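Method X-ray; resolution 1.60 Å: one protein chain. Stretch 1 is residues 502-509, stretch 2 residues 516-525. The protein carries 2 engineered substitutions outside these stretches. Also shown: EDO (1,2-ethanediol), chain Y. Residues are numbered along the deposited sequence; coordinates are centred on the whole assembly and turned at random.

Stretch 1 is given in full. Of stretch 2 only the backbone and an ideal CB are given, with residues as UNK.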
# COMPACT_ATOMS: atom_id res chain seq x y z
N GLN F 502 19.42 12.05 4.92
CA GLN F 502 20.80 11.54 4.89
C GLN F 502 21.57 12.14 3.74
O GLN F 502 21.01 12.41 2.68
CB GLN F 502 20.80 10.02 4.69
CG GLN F 502 20.08 9.23 5.78
CD GLN F 502 19.90 7.78 5.43
OE1 GLN F 502 19.84 7.41 4.25
NE2 GLN F 502 19.76 6.94 6.46
N ASP F 503 22.87 12.36 3.97
CA ASP F 503 23.86 12.68 2.92
C ASP F 503 24.57 11.35 2.62
O ASP F 503 25.42 10.91 3.40
CB ASP F 503 24.89 13.70 3.39
CG ASP F 503 24.48 15.16 3.15
OD1 ASP F 503 23.47 15.42 2.48
OD2 ASP F 503 25.24 16.04 3.60
N ILE F 504 24.19 10.71 1.53
CA ILE F 504 24.63 9.33 1.23
C ILE F 504 25.84 9.34 0.30
O ILE F 504 25.85 10.02 -0.71
CB ILE F 504 23.47 8.52 0.60
CG1 ILE F 504 22.31 8.39 1.59
CG2 ILE F 504 23.96 7.15 0.14
CD1 ILE F 504 21.05 7.71 1.01
N TYR F 505 26.86 8.54 0.65
CA TYR F 505 28.03 8.35 -0.19
C TYR F 505 27.67 7.67 -1.50
O TYR F 505 27.03 6.62 -1.49
CB TYR F 505 29.05 7.50 0.55
CG TYR F 505 29.80 8.17 1.68
CD1 TYR F 505 29.69 7.70 2.98
CD2 TYR F 505 30.68 9.22 1.43
CE1 TYR F 505 30.40 8.28 4.02
CE2 TYR F 505 31.40 9.81 2.46
CZ TYR F 505 31.25 9.33 3.76
OH TYR F 505 31.98 9.92 4.77
N MET F 506 28.06 8.30 -2.61
CA MET F 506 27.80 7.78 -3.95
C MET F 506 29.10 7.79 -4.75
O MET F 506 30.01 8.57 -4.48
CB MET F 506 26.78 8.64 -4.68
CG MET F 506 25.46 8.81 -3.97
SD MET F 506 24.47 7.32 -3.83
CE MET F 506 23.80 7.15 -5.49
N LYS F 507 29.16 6.93 -5.76
CA LYS F 507 30.30 6.88 -6.65
C LYS F 507 29.83 6.77 -8.09
O LYS F 507 28.80 6.15 -8.37
CB LYS F 507 31.21 5.71 -6.29
CG LYS F 507 30.57 4.35 -6.30
CD LYS F 507 31.63 3.28 -6.12
CE LYS F 507 31.03 1.96 -5.78
NZ LYS F 507 32.06 0.90 -5.73
N GLU F 508 30.60 7.37 -8.99
CA GLU F 508 30.32 7.36 -10.41
C GLU F 508 30.87 6.07 -11.00
O GLU F 508 32.07 5.82 -10.91
CB GLU F 508 30.98 8.57 -11.09
CG GLU F 508 30.45 8.90 -12.48
CD GLU F 508 29.34 9.95 -12.46
OE1 GLU F 508 28.42 9.82 -11.62
OE2 GLU F 508 29.39 10.89 -13.29
N VAL F 509 30.00 5.25 -11.59
CA VAL F 509 30.41 4.03 -12.30
C VAL F 509 29.74 3.98 -13.68
O VAL F 509 28.51 4.00 -13.76
CB VAL F 509 30.06 2.75 -11.52
CG1 VAL F 509 30.50 1.51 -12.29
CG2 VAL F 509 30.71 2.78 -10.14
N UNK F 516 28.10 4.33 -2.86
CA UNK F 516 29.52 4.25 -2.60
C UNK F 516 29.79 4.05 -1.12
O UNK F 516 28.91 3.67 -0.36
CB UNK F 516 30.23 5.51 -3.10
N UNK F 517 31.02 4.32 -0.73
CA UNK F 517 31.48 4.11 0.63
C UNK F 517 32.42 5.25 1.03
O UNK F 517 32.89 5.99 0.17
CB UNK F 517 32.18 2.75 0.76
N UNK F 518 32.70 5.38 2.33
CA UNK F 518 33.62 6.42 2.79
C UNK F 518 34.99 6.40 2.11
O UNK F 518 35.61 7.45 1.97
CB UNK F 518 33.81 6.29 4.30
N UNK F 519 35.45 5.20 1.70
CA UNK F 519 36.77 5.02 1.05
C UNK F 519 36.72 5.04 -0.47
O UNK F 519 37.76 4.96 -1.14
CB UNK F 519 37.39 3.70 1.50
N UNK F 520 35.51 5.14 -1.02
CA UNK F 520 35.28 4.98 -2.43
C UNK F 520 33.98 5.71 -2.75
O UNK F 520 32.90 5.11 -2.82
CB UNK F 520 35.22 3.50 -2.83
N UNK F 521 34.10 7.03 -2.87
CA UNK F 521 32.98 7.91 -3.23
C UNK F 521 33.47 9.04 -4.13
O UNK F 521 34.65 9.42 -4.10
CB UNK F 521 32.31 8.48 -1.98
N UNK F 522 32.56 9.56 -4.94
CA UNK F 522 32.82 10.76 -5.72
C UNK F 522 31.92 11.95 -5.35
O UNK F 522 32.33 13.10 -5.54
CB UNK F 522 32.65 10.44 -7.21
N UNK F 523 30.72 11.65 -4.87
CA UNK F 523 29.72 12.68 -4.60
C UNK F 523 28.76 12.25 -3.48
O UNK F 523 28.82 11.12 -2.98
CB UNK F 523 28.93 12.99 -5.87
N UNK F 524 27.85 13.15 -3.11
CA UNK F 524 26.87 12.91 -2.07
C UNK F 524 25.46 12.99 -2.67
O UNK F 524 25.17 13.91 -3.44
CB UNK F 524 27.04 13.91 -0.93
N UNK F 525 24.62 12.02 -2.34
CA UNK F 525 23.20 12.07 -2.67
C UNK F 525 22.46 12.54 -1.43
O UNK F 525 22.51 11.89 -0.39
CB UNK F 525 22.68 10.71 -3.15
C1 EDO Y . 20.07 4.19 -1.18
O1 EDO Y . 20.89 5.25 -1.70
C2 EDO Y . 18.91 4.77 -0.37
O2 EDO Y . 18.15 5.72 -1.14

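Position 516 lies against the backbone of strand 502-509. Its N donates to Tyr505 O at 2.9 Å, and its CA-to-CB direction points toward stretch 1. An ideal CB there sits 3.0 Å from Met506 C and would clash with the O of position 520, 2.7 Å away. No side chain fits at this backbone, and the residue is Gly516. A water lies within hydrogen-bonding distance of both carbonyl oxygens, 2.9 Å from Tyr505 O and 2.8 Å from Gly516 O.

At 517 the CB points away and finds nothing of stretch 1 within 5.5 Å, so small or polar residues would all serve. The backbone carries the load: 517 and 520 exchange two hydrogen bonds across a type I turn. Ser517 is found, making no direct side-chain contact with stretch 1.

Position 518 opens the turn's central pair, with phi -55° and psi -30°, and its N has no partner in stretch 1. The Tyr505 ring lies beside it, with CE1 4.0 Å from the ideal CB. Proline suits that phi, and other apolar residues could also cover the ring. Pro518 sets its CA 3.9 Å from the centroid of the Tyr505 ring, 11° off the normal, a CH-pi contact over the face; its CG adds an apolar contact with Tyr505 CE1 at 3.7 Å.

Position 519 points away into space free of stretch 1; many polar residues would do, and Asp519 makes no contact with stretch 1.

At 520 the CB points sideways, 4.9 Å from Lys507 CD, and the extended lysine offers a positive charge. Aspartate or glutamate would answer it. Asp520, with chi1 t, brings OD2 to 3.0 Å from Lys507 NZ in a salt bridge.

Position 521 is extended, its ideal CB 3.8 Å from Tyr505 CD2. An aromatic or a broad aliphatic could use that ring. Tyr521 takes chi1 p and receives the edge of Tyr505 on its face, centroids 5.3 Å apart and planes at 64°.

At 522 the N donates to Met506 O at 2.8 Å, and the ideal CB is 4.1 Å from Glu508 N, a donor. A short acceptor, serine, threonine or perhaps aspartate, suits. Thr522 OG1 accepts a weak bond from Glu508 N at 3.1 Å.

Position 523 pairs with Met506: Met506 N reaches its O at 2.9 Å, while its own N reaches Met506 O at 3.2 Å. Its CB, on the sheet face of Met506, is no nearer to stretch 1 than 4.8 Å, from Met506 O, so stretch 1 sets little limit and many side chains would do; a polar one could also reach the hydroxyl of Thr522. Asp523 turns OD2 to Thr522 OG1, the donor, 2.9 Å away.

Position 524 shares the Tyr505 face of the sheet, with Asp503 CB 4.8 Å from the ideal CB. Beta-branched or other aliphatics fit. Ile524 packs CG2 on Asp503 CB at 3.5 Å and CD1 on Tyr505 CD2 at 4.0 Å.

At 525, paired with Ile504 by two hydrogen bonds, the ideal CB is 3.5 Å from Met506 CG; a long, partly aliphatic chain suits. Lys525 lays CE 3.9 Å from Ile504 CD1, and NZ donates to both ethanediol hydroxyls.

Stretch 2, residues 516-525: GSPDDYTDIK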
# COMPACT_ATOMS: atom_id res chain seq x y z
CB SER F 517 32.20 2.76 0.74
OG SER F 517 33.42 2.76 0.04
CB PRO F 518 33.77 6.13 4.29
CG PRO F 518 32.57 5.38 4.66
CD PRO F 518 32.19 4.58 3.46
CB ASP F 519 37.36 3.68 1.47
CG ASP F 519 37.63 3.60 2.95
OD1 ASP F 519 38.25 4.55 3.49
OD2 ASP F 519 37.23 2.59 3.58
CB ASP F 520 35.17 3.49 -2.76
CG ASP F 520 35.06 3.22 -4.24
OD1 ASP F 520 35.41 4.10 -5.05
OD2 ASP F 520 34.61 2.10 -4.58
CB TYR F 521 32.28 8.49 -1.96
CG TYR F 521 32.89 9.78 -1.48
CD1 TYR F 521 32.25 11.00 -1.72
CD2 TYR F 521 34.12 9.81 -0.86
CE1 TYR F 521 32.84 12.20 -1.32
CE2 TYR F 521 34.71 10.99 -0.46
CZ TYR F 521 34.07 12.19 -0.70
OH TYR F 521 34.67 13.36 -0.31
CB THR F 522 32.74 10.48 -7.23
OG1 THR F 522 31.44 10.03 -7.59
CG2 THR F 522 33.75 9.43 -7.62
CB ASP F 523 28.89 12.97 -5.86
CG ASP F 523 29.74 13.39 -7.05
OD1 ASP F 523 30.14 14.58 -7.14
OD2 ASP F 523 30.02 12.51 -7.91
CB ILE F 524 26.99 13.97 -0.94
CG1 ILE F 524 28.28 13.76 -0.13
CG2 ILE F 524 25.77 13.96 -0.02
CD1 ILE F 524 28.39 12.40 0.56
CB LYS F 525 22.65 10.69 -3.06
CG LYS F 525 21.13 10.67 -3.28
CD LYS F 525 20.66 9.35 -3.86
CE LYS F 525 20.67 8.23 -2.85
NZ LYS F 525 19.67 7.17 -3.23
O HOH W 1 26.22 4.37 0.11
O HOH W 2 31.57 1.22 -2.41
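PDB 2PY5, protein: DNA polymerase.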